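Local coordinates for protein tryptophanyl-tRNA synthetase (Cryptosporidium parvum Iowa II, PDB 3HV0) that probably catalyses the ATP-dependent attachment of L-tryptophan to its cognate tRNA, this chain being the piece that holds the class I catalytic domain with bound tryptophan, at residues A199-P204 with I228-Y233; C222-A227 with P232-V237. One frame throughout, in Å; residues are numbered along the deposited sequence.

Contact 1: residues A199-P204 with I228-Y233; sequences AVQAAP and IDQDPY. With TRP (tryptophan), chain C.
The tryptophan pocket of this class I synthetase takes part of its lining from Gln201 and Gln230, whose amide ends come together beside the bound amino acid, Gln201 lying over the ring of Tyr233. The two glutamine side chains cross at about a right angle, yet their amide planes are only 15° apart, so the flat ends lie nearly coplanar. Both amides are probably turned over in the model, and which end of each is oxygen and which nitrogen remains doubtful. What holds regardless is the placing of the carbons. Gln201 turns its CG anti to the backbone N (chi1 -176°) and bends again at chi2, carrying the amide off helix 192-202 into the space between Tyr233 and the ligand. On one side the amide end lies over a face of the Tyr233 ring, with Gln201 CD 3.9 Å from Tyr233 CG. On the other it reaches the pyrrole part of the ligand's indole, with Gln201 CD 3.3 Å from CD1 of the tryptophan. Lower down the chain, CB of Gln201 rests 3.9 Å from Tyr233 CD2. Gln230, bent at chi2, carries its amide to the amino acid end of the ligand, its CD standing 3.7 Å from CA of the tryptophan. Glutamine suits both places: its methylenes pack against rings, while the amide can face a polar group. Tyr233 supplies the broad surface beneath Gln201. Around the site, Glu118 of helix 116-122 touches both Gln201 and Tyr233 and hydrogen-bonds the ligand, as does Tyr78, which also bonds the carbonyl of Gln201. Helix 157-174 packs on the small side chains of Ala199 and Ala202; Val200 meets Tyr165 of the second subunit, while Tyr233 lies on helix 231-240.

Contact 2: residues C222-A227 with P232-V237; sequences CLVPHA and PYFRMV. With TRP (tryptophan), chain C.
Val224 and His226, alternate residues of strand 222-227, both point toward helix 231-240 and meet the ring of Phe234 there. The valine comes over one face: its CG1 sits 3.8 Å from the ring centroid and 21° off the normal, a CH-pi contact set toward the rim. That branch is turned anti to the backbone N (chi1 -175°), which brings it out to the helix. On the opposite face lies the CB of Tyr233, so the phenyl ring is held between an aliphatic methyl and a methylene of its own helix. His226 meets the same ring obliquely, with planes at 35° and centroids 5.1 Å apart; Phe234 CD2 lies over one face of the imidazole, 3.6 Å from His226 CD2. A hydrogen bond from ND1 to Ala227 O, 2.7 Å and nearly straight, with the oxygen in the imidazole plane, restrains the ring's rotation. With CG between the backbone N and the carbonyl carbon, the histidine sends its ring to Phe234 while CB stays against the indole, 3.4 Å from CZ3 of the bound tryptophan. Phe234 brings the edge of its ring to the ligand, CZ being 3.6 Å from CZ2 of the tryptophan. Val224 and Phe234 thus suit this buried indole wall as apolar groups, whereas the histidine offers it only CB and spends its ND1 on Ala227 O. The strand runs between strands 76-81 and 250-254 of the central parallel part of the sheet, and helix 231-240 forms the crossover of the beta-alpha-beta unit 222-227, 231-240, 250-254, with helices 192-202 and 177-184 packed beside it.

Overall arrangement
Contacts 1 and 2 have centres about 5 Å apart and share Pro232 and Tyr233, so helix 231-240 serves both. They divide the ligand between them: contact 1 lies by the amino acid end and the pyrrole part of the indole, contact 2 by its benzo part. The two are also packed directly together. Ala202 CB meets Val237 CG2 at 3.3 Å, the small Ala202 letting helices 192-202 and 231-240 come close, and Gln201 O stands 3.9 Å from Phe234 CE1. The imidazole of contact 2 also touches contact 1, with His226 CE1 3.5 Å from Asp231 N.

Contact 1: residues A199-P204 with I228-Y233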
loop_
_atom_site.group_PDB
_atom_site.type_symbol
_atom_site.label_atom_id
_atom_site.label_comp_id
_atom_site.label_asym_id
_atom_site.label_seq_id
_atom_site.Cartn_x
_atom_site.Cartn_y
_atom_site.Cartn_z
ATOM N N ALA A 199 5.722 6.610 -3.116
ATOM C CA ALA A 199 4.591 6.519 -4.056
ATOM C C ALA A 199 3.285 6.985 -3.406
ATOM O O ALA A 199 2.448 7.611 -4.052
ATOM C CB ALA A 199 4.429 5.129 -4.582
ATOM N N VAL A 200 3.123 6.692 -2.117
ATOM C CA VAL A 200 1.933 7.142 -1.372
ATOM C C VAL A 200 1.829 8.656 -1.334
ATOM O O VAL A 200 0.741 9.205 -1.485
ATOM C CB VAL A 200 1.900 6.577 0.055
ATOM C CG1 VAL A 200 0.633 6.998 0.789
ATOM C CG2 VAL A 200 1.987 5.074 0.013
ATOM N N GLN A 201 2.960 9.333 -1.174
ATOM C CA GLN A 201 2.961 10.794 -1.174
ATOM C C GLN A 201 2.881 11.387 -2.554
ATOM O O GLN A 201 2.383 12.486 -2.718
ATOM C CB GLN A 201 4.211 11.336 -0.524
ATOM C CG GLN A 201 4.202 12.839 -0.432
ATOM C CD GLN A 201 4.937 13.376 0.731
ATOM O OE1 GLN A 201 5.469 14.463 0.660
ATOM N NE2 GLN A 201 4.987 12.631 1.806
ATOM N N ALA A 202 3.436 10.687 -3.535
ATOM C CA ALA A 202 3.367 11.117 -4.924
ATOM C C ALA A 202 1.931 11.102 -5.456
ATOM O O ALA A 202 1.503 12.048 -6.091
ATOM C CB ALA A 202 4.248 10.251 -5.774
ATOM N N ALA A 203 1.191 10.044 -5.141
ATOM C CA ALA A 203 -0.074 9.717 -5.796
ATOM C C ALA A 203 -1.150 10.828 -5.833
ATOM O O ALA A 203 -1.915 10.911 -6.799
ATOM C CB ALA A 203 -0.658 8.411 -5.215
ATOM N N PRO A 204 -1.245 11.648 -4.777
ATOM C CA PRO A 204 -2.244 12.710 -4.846
ATOM C C PRO A 204 -1.886 13.849 -5.798
ATOM O O PRO A 204 -2.768 14.670 -6.121
ATOM C CB PRO A 204 -2.338 13.219 -3.400
ATOM C CG PRO A 204 -1.774 12.109 -2.551
ATOM C CD PRO A 204 -0.730 11.466 -3.403
ATOM N N ILE A 228 10.825 23.209 1.001
ATOM C CA ILE A 228 11.766 22.780 -0.023
ATOM C C ILE A 228 12.278 21.369 0.219
ATOM O O ILE A 228 12.680 20.691 -0.710
ATOM C CB ILE A 228 12.967 23.740 -0.149
ATOM C CG1 ILE A 228 13.833 23.362 -1.348
ATOM C CG2 ILE A 228 13.830 23.716 1.120
ATOM C CD1 ILE A 228 13.044 22.863 -2.533
ATOM N N ASP A 229 12.270 20.921 1.463
ATOM C CA ASP A 229 12.824 19.605 1.783
ATOM C C ASP A 229 11.936 18.453 1.324
ATOM O O ASP A 229 12.372 17.302 1.331
ATOM C CB ASP A 229 13.142 19.485 3.275
ATOM C CG ASP A 229 11.914 19.241 4.129
ATOM O OD1 ASP A 229 11.925 18.255 4.886
ATOM O OD2 ASP A 229 10.935 20.023 4.074
ATOM N N GLN A 230 10.700 18.749 0.921
ATOM C CA GLN A 230 9.812 17.717 0.374
ATOM C C GLN A 230 10.024 17.497 -1.127
ATOM O O GLN A 230 9.530 16.509 -1.682
ATOM C CB GLN A 230 8.346 18.067 0.635
ATOM C CG GLN A 230 8.029 18.224 2.095
ATOM C CD GLN A 230 8.164 16.910 2.877
ATOM O OE1 GLN A 230 7.672 15.859 2.461
ATOM N NE2 GLN A 230 8.794 16.988 4.022
ATOM N N ASP A 231 10.783 18.386 -1.769
ATOM C CA ASP A 231 11.047 18.320 -3.206
ATOM C C ASP A 231 11.329 16.930 -3.833
ATOM O O ASP A 231 10.828 16.664 -4.935
ATOM C CB ASP A 231 12.190 19.261 -3.572
ATOM C CG ASP A 231 12.356 19.403 -5.076
ATOM O OD1 ASP A 231 11.349 19.755 -5.747
ATOM O OD2 ASP A 231 13.485 19.156 -5.574
ATOM N N PRO A 232 12.131 16.066 -3.165
ATOM C CA PRO A 232 12.446 14.722 -3.682
ATOM C C PRO A 232 11.260 13.892 -4.148
ATOM O O PRO A 232 11.349 13.240 -5.175
ATOM C CB PRO A 232 13.101 14.033 -2.472
ATOM C CG PRO A 232 13.822 15.134 -1.787
ATOM C CD PRO A 232 12.964 16.383 -1.982
ATOM N N TYR A 233 10.170 13.896 -3.390
ATOM C CA TYR A 233 8.969 13.139 -3.774
ATOM C C TYR A 233 8.414 13.621 -5.102
ATOM O O TYR A 233 7.944 12.825 -5.887
ATOM C CB TYR A 233 7.852 13.257 -2.721
ATOM C CG TYR A 233 8.230 12.739 -1.344
ATOM C CD1 TYR A 233 8.689 13.602 -0.352
ATOM C CD2 TYR A 233 8.113 11.383 -1.035
ATOM C CE1 TYR A 233 9.033 13.141 0.899
ATOM C CE2 TYR A 233 8.480 10.900 0.212
ATOM C CZ TYR A 233 8.933 11.785 1.182
ATOM O OH TYR A 233 9.269 11.321 2.435
HETATM N N TRP C . 5.592 13.925 4.471
HETATM C CA TRP C . 5.262 15.369 4.653
HETATM C C TRP C . 5.828 15.867 5.974
HETATM O O TRP C . 6.117 15.058 6.875
HETATM C CB TRP C . 3.746 15.638 4.576
HETATM C CG TRP C . 3.222 15.780 3.167
HETATM C CD1 TRP C . 2.490 14.857 2.459
HETATM C CD2 TRP C . 3.368 16.914 2.297
HETATM N NE1 TRP C . 2.180 15.347 1.219
HETATM C CE2 TRP C . 2.718 16.599 1.087
HETATM C CE3 TRP C . 3.983 18.156 2.423
HETATM C CZ2 TRP C . 2.666 17.485 0.013
HETATM C CZ3 TRP C . 3.934 19.031 1.354
HETATM C CH2 TRP C . 3.287 18.685 0.156
HETATM O OXT TRP C . 6.009 17.089 6.132
#

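Contact 2: residues C222-A227 with P232-V237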
loop_
_atom_site.group_PDB
_atom_site.type_symbol
_atom_site.label_atom_id
_atom_site.label_comp_id
_atom_site.label_asym_id
_atom_site.label_seq_id
_atom_site.Cartn_x
_atom_site.Cartn_y
_atom_site.Cartn_z
ATOM N N CYS A 222 -2.063 19.814 -11.327
ATOM C CA CYS A 222 -1.964 19.886 -9.885
ATOM C C CYS A 222 -0.835 20.821 -9.522
ATOM O O CYS A 222 0.211 20.784 -10.161
ATOM C CB CYS A 222 -1.670 18.511 -9.310
ATOM S SG CYS A 222 -1.114 18.580 -7.582
ATOM N N LEU A 223 -1.051 21.657 -8.511
ATOM C CA LEU A 223 -0.002 22.531 -7.979
ATOM C C LEU A 223 0.238 22.173 -6.550
ATOM O O LEU A 223 -0.704 22.116 -5.769
ATOM C CB LEU A 223 -0.389 24.015 -8.041
ATOM C CG LEU A 223 0.638 24.972 -7.421
ATOM C CD1 LEU A 223 1.977 24.836 -8.087
ATOM C CD2 LEU A 223 0.213 26.416 -7.496
ATOM N N VAL A 224 1.506 21.984 -6.201
ATOM C CA VAL A 224 1.905 21.439 -4.901
ATOM C C VAL A 224 2.810 22.409 -4.157
ATOM O O VAL A 224 4.010 22.514 -4.469
ATOM C CB VAL A 224 2.648 20.141 -5.106
ATOM C CG1 VAL A 224 2.997 19.458 -3.717
ATOM C CG2 VAL A 224 1.843 19.232 -6.032
ATOM N N PRO A 225 2.239 23.153 -3.189
ATOM C CA PRO A 225 3.001 23.940 -2.205
ATOM C C PRO A 225 3.708 23.054 -1.196
ATOM O O PRO A 225 3.090 22.175 -0.610
ATOM C CB PRO A 225 1.921 24.751 -1.496
ATOM C CG PRO A 225 0.837 24.890 -2.490
ATOM C CD PRO A 225 0.828 23.578 -3.232
ATOM N N HIS A 226 4.993 23.276 -0.983
ATOM C CA HIS A 226 5.704 22.479 0.028
ATOM C C HIS A 226 6.990 23.131 0.536
ATOM O O HIS A 226 7.589 23.973 -0.128
ATOM C CB HIS A 226 5.967 21.051 -0.495
ATOM C CG HIS A 226 6.816 20.985 -1.730
ATOM N ND1 HIS A 226 8.195 21.003 -1.688
ATOM C CD2 HIS A 226 6.484 20.814 -3.034
ATOM C CE1 HIS A 226 8.673 20.894 -2.918
ATOM N NE2 HIS A 226 7.658 20.770 -3.752
ATOM N N ALA A 227 7.402 22.760 1.737
ATOM C CA ALA A 227 8.728 23.130 2.213
ATOM C C ALA A 227 9.721 22.517 1.239
ATOM O O ALA A 227 9.472 21.444 0.685
ATOM C CB ALA A 227 8.959 22.611 3.617
ATOM N N PRO A 232 12.131 16.066 -3.165
ATOM C CA PRO A 232 12.446 14.722 -3.682
ATOM C C PRO A 232 11.260 13.892 -4.148
ATOM O O PRO A 232 11.349 13.240 -5.175
ATOM C CB PRO A 232 13.101 14.033 -2.472
ATOM C CG PRO A 232 13.822 15.134 -1.787
ATOM C CD PRO A 232 12.964 16.383 -1.982
ATOM N N TYR A 233 10.170 13.896 -3.390
ATOM C CA TYR A 233 8.969 13.139 -3.774
ATOM C C TYR A 233 8.414 13.621 -5.102
ATOM O O TYR A 233 7.944 12.825 -5.887
ATOM C CB TYR A 233 7.852 13.257 -2.721
ATOM C CG TYR A 233 8.230 12.739 -1.344
ATOM C CD1 TYR A 233 8.689 13.602 -0.352
ATOM C CD2 TYR A 233 8.113 11.383 -1.035
ATOM C CE1 TYR A 233 9.033 13.141 0.899
ATOM C CE2 TYR A 233 8.480 10.900 0.212
ATOM C CZ TYR A 233 8.933 11.785 1.182
ATOM O OH TYR A 233 9.269 11.321 2.435
ATOM N N PHE A 234 8.466 14.925 -5.345
ATOM C CA PHE A 234 7.833 15.516 -6.520
ATOM C C PHE A 234 8.821 15.685 -7.686
ATOM O O PHE A 234 8.422 15.934 -8.829
ATOM C CB PHE A 234 7.142 16.831 -6.126
ATOM C CG PHE A 234 6.181 16.663 -4.975
ATOM C CD1 PHE A 234 5.084 15.828 -5.108
ATOM C CD2 PHE A 234 6.402 17.279 -3.741
ATOM C CE1 PHE A 234 4.208 15.627 -4.049
ATOM C CE2 PHE A 234 5.531 17.106 -2.704
ATOM C CZ PHE A 234 4.434 16.272 -2.850
ATOM N N ARG A 235 10.111 15.544 -7.403
ATOM C CA ARG A 235 11.089 15.341 -8.462
ATOM C C ARG A 235 10.794 13.979 -9.079
ATOM O O ARG A 235 10.695 13.845 -10.284
ATOM C CB ARG A 235 12.508 15.369 -7.889
ATOM C CG ARG A 235 13.542 16.009 -8.787
ATOM C CD ARG A 235 14.826 16.273 -8.018
ATOM N NE ARG A 235 15.662 15.063 -7.950
ATOM C CZ ARG A 235 16.331 14.634 -6.871
ATOM N NH1 ARG A 235 16.273 15.293 -5.705
ATOM N NH2 ARG A 235 17.064 13.518 -6.970
ATOM N N MET A 236 10.640 12.970 -8.223
ATOM C CA MET A 236 10.385 11.592 -8.656
ATOM C C MET A 236 9.082 11.464 -9.472
ATOM O O MET A 236 9.074 10.934 -10.571
ATOM C CB MET A 236 10.322 10.685 -7.424
ATOM C CG MET A 236 9.918 9.246 -7.705
ATOM S SD MET A 236 9.196 8.505 -6.240
ATOM C CE MET A 236 7.735 9.552 -6.024
ATOM N N VAL A 237 7.990 11.973 -8.923
ATOM C CA VAL A 237 6.701 11.890 -9.580
ATOM C C VAL A 237 6.650 12.684 -10.909
ATOM O O VAL A 237 5.926 12.306 -11.820
ATOM C CB VAL A 237 5.558 12.326 -8.637
ATOM C CG1 VAL A 237 5.203 13.793 -8.859
ATOM C CG2 VAL A 237 4.343 11.443 -8.860
HETATM N N TRP C . 5.592 13.925 4.471
HETATM C CA TRP C . 5.262 15.369 4.653
HETATM C C TRP C . 5.828 15.867 5.974
HETATM O O TRP C . 6.117 15.058 6.875
HETATM C CB TRP C . 3.746 15.638 4.576
HETATM C CG TRP C . 3.222 15.780 3.167
HETATM C CD1 TRP C . 2.490 14.857 2.459
HETATM C CD2 TRP C . 3.368 16.914 2.297
HETATM N NE1 TRP C . 2.180 15.347 1.219
HETATM C CE2 TRP C . 2.718 16.599 1.087
HETATM C CE3 TRP C . 3.983 18.156 2.423
HETATM C CZ2 TRP C . 2.666 17.485 0.013
HETATM C CZ3 TRP C . 3.934 19.031 1.354
HETATM C CH2 TRP C . 3.287 18.685 0.156
HETATM O OXT TRP C . 6.009 17.089 6.132
#